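Local atomic coordinates of halocarboxylic acid dehalogenase DehI (Pseudomonas putida, PDB entry 3BJX), a protein that probably hydrolyses the carbon-halogen bond of alpha-halocarboxylic acids, as a group I haloacid dehalogenase. Residues Arg119-Pro130 with Thr288-Asp299. Residues are numbered along the deposited sequence; the frame is centred on the assembly and turned at random.
Sequences RRVLYAFNYGNP and TISIIHITECLD
R119 grips the carboxylate of D299 side-on in a salt bridge, NH2 donating to OD1 (2.8 Å) and NE to OD2 (3.1 Å). Both bonds use syn lone pairs, with the two flat groups nearly coplanar. The arginine extends from the helix with CG opposite the backbone N (chi1 176°) and bends at chi3 toward the acid, while L298 CD2 covers one guanidinium face. Y123 OH lies against D299 OD2 at a modelled separation of 2.4 Å, too short to be taken at face value for the hydrogen bond it suggests; its ring is almost perpendicular to the carboxylate and backed on one face by R119 CG. An alanine in place of R119 would probably leave the D299 charge without its arginine mate and the Y123 ring freer to shift. These pairs close one end of the contact in the all-alpha DehI fold, where segments 119-130 and 288-299, on helices 112-143 and 267-299, run near-antiparallel (143°). At its centre the packing is knobs-into-holes: L122 enters among I291, I294, T295 and L298, and I291 among L122, F125, N126 and N129. Beside it, N126 ND2 gives T295 OG1 a nearly straight bond (2.8 Å, 174°), and that hydroxyl in turn donates a hydrogen bond to I291 O. A water bridges N126 OD1, N129 ND2 and T288 O; N129 ND2 also bonds D204.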
ATOM      1  N   ARG A 119      15.519  16.734 -19.409  1.00 20.34           N
ATOM      2  CA  ARG A 119      15.447  17.734 -18.329  1.00 21.39           C
ATOM      3  C   ARG A 119      14.083  18.448 -18.161  1.00 20.32           C
ATOM      4  O   ARG A 119      13.626  18.639 -17.032  1.00 20.52           O
ATOM      5  CB  ARG A 119      16.585  18.772 -18.523  1.00 21.26           C
ATOM      6  CG  ARG A 119      16.582  19.917 -17.538  1.00 21.57           C
ATOM      7  CD  ARG A 119      17.714  20.881 -17.763  1.00 22.81           C
ATOM      8  NE  ARG A 119      19.027  20.311 -17.450  1.00 23.69           N
ATOM      9  CZ  ARG A 119      19.968  20.061 -18.360  1.00 24.24           C
ATOM     10  NH1 ARG A 119      19.748  20.328 -19.639  1.00 25.82           N
ATOM     11  NH2 ARG A 119      21.133  19.544 -17.999  1.00 24.32           N
ATOM     12  N   ARG A 120      13.461  18.860 -19.270  1.00 20.17           N
ATOM     13  CA  ARG A 120      12.174  19.575 -19.233  1.00 20.43           C
ATOM     14  C   ARG A 120      11.105  18.698 -18.604  1.00 19.59           C
ATOM     15  O   ARG A 120      10.295  19.170 -17.793  1.00 21.00           O
ATOM     16  CB  ARG A 120      11.731  20.023 -20.637  1.00 19.72           C
ATOM     17  CG  ARG A 120      12.585  21.154 -21.247  1.00 22.32           C
ATOM     18  CD  ARG A 120      12.080  21.675 -22.616  1.00 22.65           C
ATOM     19  NE  ARG A 120      11.034  22.707 -22.494  1.00 25.50           N
ATOM     20  CZ  ARG A 120       9.773  22.562 -22.910  1.00 27.48           C
ATOM     21  NH1 ARG A 120       9.376  21.416 -23.474  1.00 29.20           N
ATOM     22  NH2 ARG A 120       8.894  23.554 -22.761  1.00 26.30           N
ATOM     23  N   VAL A 121      11.118  17.430 -19.006  1.00 17.52           N
ATOM     24  CA  VAL A 121      10.252  16.365 -18.504  1.00 15.43           C
ATOM     25  C   VAL A 121      10.556  16.069 -17.039  1.00 15.93           C
ATOM     26  O   VAL A 121       9.657  16.056 -16.191  1.00 17.40           O
ATOM     27  CB  VAL A 121      10.444  15.054 -19.364  1.00 14.60           C
ATOM     28  CG1 VAL A 121       9.801  13.812 -18.689  1.00 13.47           C
ATOM     29  CG2 VAL A 121       9.942  15.268 -20.799  1.00 11.38           C
ATOM     30  N   LEU A 122      11.831  15.843 -16.730  1.00 16.00           N
ATOM     31  CA  LEU A 122      12.219  15.582 -15.351  1.00 15.86           C
ATOM     32  C   LEU A 122      11.714  16.708 -14.418  1.00 15.96           C
ATOM     33  O   LEU A 122      11.159  16.425 -13.346  1.00 17.66           O
ATOM     34  CB  LEU A 122      13.734  15.351 -15.232  1.00 15.65           C
ATOM     35  CG  LEU A 122      14.390  14.102 -15.853  1.00 14.76           C
ATOM     36  CD1 LEU A 122      15.920  14.240 -15.847  1.00 12.16           C
ATOM     37  CD2 LEU A 122      13.976  12.829 -15.138  1.00 13.09           C
ATOM     38  N   TYR A 123      11.849  17.962 -14.855  1.00 15.00           N
ATOM     39  CA  TYR A 123      11.450  19.143 -14.045  1.00 13.93           C
ATOM     40  C   TYR A 123       9.952  19.293 -13.829  1.00 13.91           C
ATOM     41  O   TYR A 123       9.515  19.702 -12.739  1.00 15.06           O
ATOM     42  CB  TYR A 123      12.004  20.433 -14.659  1.00 15.81           C
ATOM     43  CG  TYR A 123      13.475  20.689 -14.359  1.00 16.68           C
ATOM     44  CD1 TYR A 123      14.355  19.619 -14.084  1.00 17.62           C
ATOM     45  CD2 TYR A 123      13.989  21.970 -14.366  1.00 14.91           C
ATOM     46  CE1 TYR A 123      15.686  19.824 -13.819  1.00 17.31           C
ATOM     47  CE2 TYR A 123      15.330  22.185 -14.100  1.00 17.66           C
ATOM     48  CZ  TYR A 123      16.168  21.095 -13.828  1.00 17.27           C
ATOM     49  OH  TYR A 123      17.491  21.271 -13.558  1.00 18.11           O
ATOM     50  N   ALA A 124       9.161  19.001 -14.862  1.00 12.51           N
ATOM     51  CA  ALA A 124       7.710  19.065 -14.743  1.00 13.72           C
ATOM     52  C   ALA A 124       7.226  18.085 -13.690  1.00 14.76           C
ATOM     53  O   ALA A 124       6.240  18.352 -12.993  1.00 18.62           O
ATOM     54  CB  ALA A 124       7.028  18.766 -16.093  1.00 14.15           C
ATOM     55  N   PHE A 125       7.889  16.936 -13.613  1.00 13.95           N
ATOM     56  CA  PHE A 125       7.518  15.886 -12.690  1.00 14.39           C
ATOM     57  C   PHE A 125       8.010  16.172 -11.300  1.00 15.25           C
ATOM     58  O   PHE A 125       7.253  15.978 -10.359  1.00 15.98           O
ATOM     59  CB  PHE A 125       7.996  14.505 -13.156  1.00 14.38           C
ATOM     60  CG  PHE A 125       7.118  13.903 -14.198  1.00 13.60           C
ATOM     61  CD1 PHE A 125       5.915  13.346 -13.851  1.00 11.56           C
ATOM     62  CD2 PHE A 125       7.479  13.942 -15.540  1.00 12.60           C
ATOM     63  CE1 PHE A 125       5.087  12.816 -14.819  1.00 12.75           C
ATOM     64  CE2 PHE A 125       6.648  13.420 -16.500  1.00 12.30           C
ATOM     65  CZ  PHE A 125       5.451  12.869 -16.149  1.00 12.41           C
ATOM     66  N   ASN A 126       9.272  16.604 -11.174  1.00 16.56           N
ATOM     67  CA  ASN A 126       9.812  17.119  -9.906  1.00 15.99           C
ATOM     68  C   ASN A 126       8.908  18.133  -9.246  1.00 16.12           C
ATOM     69  O   ASN A 126       8.770  18.120  -8.031  1.00 16.29           O
ATOM     70  CB  ASN A 126      11.216  17.711 -10.089  1.00 16.54           C
ATOM     71  CG  ASN A 126      12.227  16.662 -10.436  1.00 17.16           C
ATOM     72  OD1 ASN A 126      11.934  15.472 -10.296  1.00 18.37           O
ATOM     73  ND2 ASN A 126      13.409  17.072 -10.913  1.00 14.51           N
ATOM     74  N   TYR A 127       8.296  18.999 -10.056  1.00 16.50           N
ATOM     75  CA  TYR A 127       7.359  20.003  -9.572  1.00 16.65           C
ATOM     76  C   TYR A 127       6.010  19.440  -9.114  1.00 17.06           C
ATOM     77  O   TYR A 127       5.512  19.819  -8.056  1.00 17.53           O
ATOM     78  CB  TYR A 127       7.130  21.113 -10.615  1.00 17.82           C
ATOM     79  CG  TYR A 127       6.173  22.160 -10.122  1.00 17.45           C
ATOM     80  CD1 TYR A 127       6.590  23.107  -9.195  1.00 17.91           C
ATOM     81  CD2 TYR A 127       4.850  22.183 -10.539  1.00 18.10           C
ATOM     82  CE1 TYR A 127       5.727  24.068  -8.706  1.00 17.47           C
ATOM     83  CE2 TYR A 127       3.954  23.149 -10.045  1.00 18.52           C
ATOM     84  CZ  TYR A 127       4.412  24.095  -9.122  1.00 18.62           C
ATOM     85  OH  TYR A 127       3.580  25.077  -8.598  1.00 17.26           O
ATOM     86  N   GLY A 128       5.399  18.568  -9.917  1.00 15.76           N
ATOM     87  CA  GLY A 128       4.074  18.088  -9.580  1.00 13.94           C
ATOM     88  C   GLY A 128       4.020  16.898  -8.646  1.00 12.98           C
ATOM     89  O   GLY A 128       3.009  16.682  -7.994  1.00 13.04           O
ATOM     90  N   ASN A 129       5.103  16.128  -8.593  1.00 12.70           N
ATOM     91  CA  ASN A 129       5.131  14.835  -7.905  1.00 12.14           C
ATOM     92  C   ASN A 129       4.809  14.989  -6.425  1.00 10.80           C
ATOM     93  O   ASN A 129       3.876  14.349  -5.948  1.00  8.47           O
ATOM     94  CB  ASN A 129       6.454  14.066  -8.165  1.00 12.44           C
ATOM     95  CG  ASN A 129       6.359  13.083  -9.336  1.00 13.07           C
ATOM     96  OD1 ASN A 129       5.272  12.834  -9.864  1.00 15.04           O
ATOM     97  ND2 ASN A 129       7.495  12.512  -9.738  1.00 10.59           N
ATOM     98  N   PRO A 130       5.543  15.883  -5.710  1.00 10.98           N
ATOM     99  CA  PRO A 130       5.212  16.224  -4.309  1.00 10.46           C
ATOM    100  C   PRO A 130       3.800  16.824  -4.140  1.00 11.74           C
ATOM    101  O   PRO A 130       3.122  16.563  -3.119  1.00 10.17           O
ATOM    102  CB  PRO A 130       6.282  17.259  -3.919  1.00 10.24           C
ATOM    103  CG  PRO A 130       6.873  17.757  -5.215  1.00  9.79           C
ATOM    104  CD  PRO A 130       6.737  16.611  -6.188  1.00  9.22           C
ATOM    105  N   THR A 288       8.535  10.252  -6.462  1.00 15.69           N
ATOM    106  CA  THR A 288       9.092  11.551  -6.104  1.00 14.61           C
ATOM    107  C   THR A 288      10.614  11.439  -5.870  1.00 16.09           C
ATOM    108  O   THR A 288      11.400  12.247  -6.390  1.00 17.18           O
ATOM    109  CB  THR A 288       8.379  12.234  -4.868  1.00 13.99           C
ATOM    110  OG1 THR A 288       7.022  12.576  -5.189  1.00 12.48           O
ATOM    111  CG2 THR A 288       9.096  13.539  -4.503  1.00 12.07           C
ATOM    112  N   ILE A 289      11.028  10.436  -5.101  1.00 15.38           N
ATOM    113  CA  ILE A 289      12.454  10.202  -4.843  1.00 14.33           C
ATOM    114  C   ILE A 289      13.268   9.784  -6.069  1.00 14.39           C
ATOM    115  O   ILE A 289      14.382  10.275  -6.263  1.00 15.28           O
ATOM    116  CB  ILE A 289      12.660   9.134  -3.713  1.00 12.50           C
ATOM    117  CG1 ILE A 289      12.070   9.627  -2.388  1.00 13.03           C
ATOM    118  CG2 ILE A 289      14.127   8.793  -3.539  1.00 12.52           C
ATOM    119  CD1 ILE A 289      11.769   8.485  -1.432  1.00  8.59           C
ATOM    120  N   SER A 290      12.746   8.837  -6.861  1.00 13.45           N
ATOM    121  CA  SER A 290      13.511   8.231  -7.953  1.00 10.89           C
ATOM    122  C   SER A 290      13.897   9.267  -9.016  1.00 12.15           C
ATOM    123  O   SER A 290      15.021   9.243  -9.563  1.00 11.72           O
ATOM    124  CB  SER A 290      12.692   7.115  -8.624  1.00 10.28           C
ATOM    125  OG  SER A 290      12.557   5.965  -7.807  1.00  8.96           O
ATOM    126  N   ILE A 291      12.939  10.148  -9.321  1.00 13.68           N
ATOM    127  CA  ILE A 291      13.060  11.146 -10.395  1.00 14.15           C
ATOM    128  C   ILE A 291      13.907  12.326  -9.954  1.00 14.86           C
ATOM    129  O   ILE A 291      14.701  12.843 -10.736  1.00 16.13           O
ATOM    130  CB  ILE A 291      11.650  11.593 -10.947  1.00 13.97           C
ATOM    131  CG1 ILE A 291      10.882  10.374 -11.491  1.00 12.48           C
ATOM    132  CG2 ILE A 291      11.764  12.696 -11.990  1.00 12.27           C
ATOM    133  CD1 ILE A 291      11.505   9.674 -12.660  1.00 15.37           C
ATOM    134  N   ILE A 292      13.760  12.736  -8.695  1.00 15.13           N
ATOM    135  CA  ILE A 292      14.667  13.723  -8.147  1.00 16.29           C
ATOM    136  C   ILE A 292      16.084  13.159  -8.110  1.00 17.35           C
ATOM    137  O   ILE A 292      17.033  13.883  -8.393  1.00 17.40           O
ATOM    138  CB  ILE A 292      14.202  14.249  -6.748  1.00 16.97           C
ATOM    139  CG1 ILE A 292      13.063  15.258  -6.933  1.00 15.52           C
ATOM    140  CG2 ILE A 292      15.363  14.904  -5.968  1.00 14.77           C
ATOM    141  CD1 ILE A 292      12.485  15.742  -5.675  1.00 17.64           C
ATOM    142  N   HIS A 293      16.228  11.868  -7.782  1.00 18.46           N
ATOM    143  CA  HIS A 293      17.537  11.219  -7.881  1.00 17.68           C
ATOM    144  C   HIS A 293      18.157  11.280  -9.257  1.00 17.52           C
ATOM    145  O   HIS A 293      19.307  11.664  -9.383  1.00 20.96           O
ATOM    146  CB  HIS A 293      17.537   9.772  -7.404  1.00 17.12           C
ATOM    147  CG  HIS A 293      18.919   9.241  -7.175  1.00 16.61           C
ATOM    148  ND1 HIS A 293      19.786   9.805  -6.260  1.00 14.12           N
ATOM    149  CD2 HIS A 293      19.595   8.221  -7.759  1.00 14.37           C
ATOM    150  CE1 HIS A 293      20.929   9.143  -6.284  1.00 14.16           C
ATOM    151  NE2 HIS A 293      20.840   8.183  -7.187  1.00 13.16           N
ATOM    152  N   ILE A 294      17.408  10.908 -10.286  1.00 17.07           N
ATOM    153  CA  ILE A 294      17.887  11.027 -11.667  1.00 14.38           C
ATOM    154  C   ILE A 294      18.264  12.481 -11.993  1.00 15.48           C
ATOM    155  O   ILE A 294      19.322  12.744 -12.538  1.00 15.04           O
ATOM    156  CB  ILE A 294      16.808  10.509 -12.654  1.00 14.15           C
ATOM    157  CG1 ILE A 294      16.694   8.982 -12.574  1.00 11.98           C
ATOM    158  CG2 ILE A 294      17.081  10.963 -14.085  1.00 11.45           C
ATOM    159  CD1 ILE A 294      15.364   8.407 -13.111  1.00 11.08           C
ATOM    160  N   THR A 295      17.389  13.418 -11.645  1.00 16.55           N
ATOM    161  CA  THR A 295      17.657  14.849 -11.825  1.00 17.33           C
ATOM    162  C   THR A 295      18.957  15.297 -11.181  1.00 18.85           C
ATOM    163  O   THR A 295      19.708  16.073 -11.777  1.00 18.79           O
ATOM    164  CB  THR A 295      16.499  15.700 -11.307  1.00 15.82           C
ATOM    165  OG1 THR A 295      15.273  15.162 -11.825  1.00 15.92           O
ATOM    166  CG2 THR A 295      16.627  17.145 -11.764  1.00 15.25           C
ATOM    167  N   GLU A 296      19.224  14.791  -9.979  1.00 20.34           N
ATOM    168  CA  GLU A 296      20.427  15.134  -9.236  1.00 20.73           C
ATOM    169  C   GLU A 296      21.693  14.605  -9.926  1.00 20.96           C
ATOM    170  O   GLU A 296      22.734  15.260  -9.915  1.00 21.37           O
ATOM    171  CB  GLU A 296      20.326  14.596  -7.808  1.00 21.50           C
ATOM    172  CG  GLU A 296      21.422  15.083  -6.870  1.00 21.59           C
ATOM    173  CD  GLU A 296      21.450  14.349  -5.538  1.00 22.58           C
ATOM    174  OE1 GLU A 296      20.451  13.691  -5.140  1.00 22.70           O
ATOM    175  OE2 GLU A 296      22.503  14.427  -4.883  1.00 23.02           O
ATOM    176  N   CYS A 297      21.601  13.413 -10.506  1.00 20.67           N
ATOM    177  CA  CYS A 297      22.709  12.822 -11.235  1.00 20.27           C
ATOM    178  C   CYS A 297      22.982  13.613 -12.482  1.00 21.44           C
ATOM    179  O   CYS A 297      24.092  13.573 -12.996  1.00 22.38           O
ATOM    180  CB  CYS A 297      22.398  11.387 -11.631  1.00 21.21           C
ATOM    181  SG  CYS A 297      22.469  10.191 -10.288  1.00 17.74           S
ATOM    182  N   LEU A 298      21.968  14.338 -12.964  1.00 21.87           N
ATOM    183  CA  LEU A 298      22.100  15.153 -14.166  1.00 21.05           C
ATOM    184  C   LEU A 298      22.613  16.566 -13.875  1.00 22.68           C
ATOM    185  O   LEU A 298      23.583  17.000 -14.494  1.00 22.68           O
ATOM    186  CB  LEU A 298      20.781  15.218 -14.940  1.00 19.84           C
ATOM    187  CG  LEU A 298      20.870  15.808 -16.359  1.00 20.06           C
ATOM    188  CD1 LEU A 298      21.643  14.882 -17.286  1.00 17.38           C
ATOM    189  CD2 LEU A 298      19.484  16.137 -16.944  1.00 18.49           C
ATOM    190  N   ASP A 299      21.959  17.257 -12.937  1.00 22.61           N
ATOM    191  CA  ASP A 299      22.169  18.689 -12.705  1.00 23.60           C
ATOM    192  C   ASP A 299      22.709  19.047 -11.313  1.00 24.41           C
ATOM    193  O   ASP A 299      23.055  20.206 -11.075  1.00 25.64           O
ATOM    194  CB  ASP A 299      20.850  19.450 -12.868  1.00 23.50           C
ATOM    195  CG  ASP A 299      20.319  19.448 -14.283  1.00 24.97           C
ATOM    196  OD1 ASP A 299      21.057  19.177 -15.263  1.00 25.50           O
ATOM    197  OD2 ASP A 299      19.121  19.738 -14.410  1.00 25.48           O
TER
HETATM  198  O   HOH W   1      10.225  13.740  -8.553  1.00 13.59           O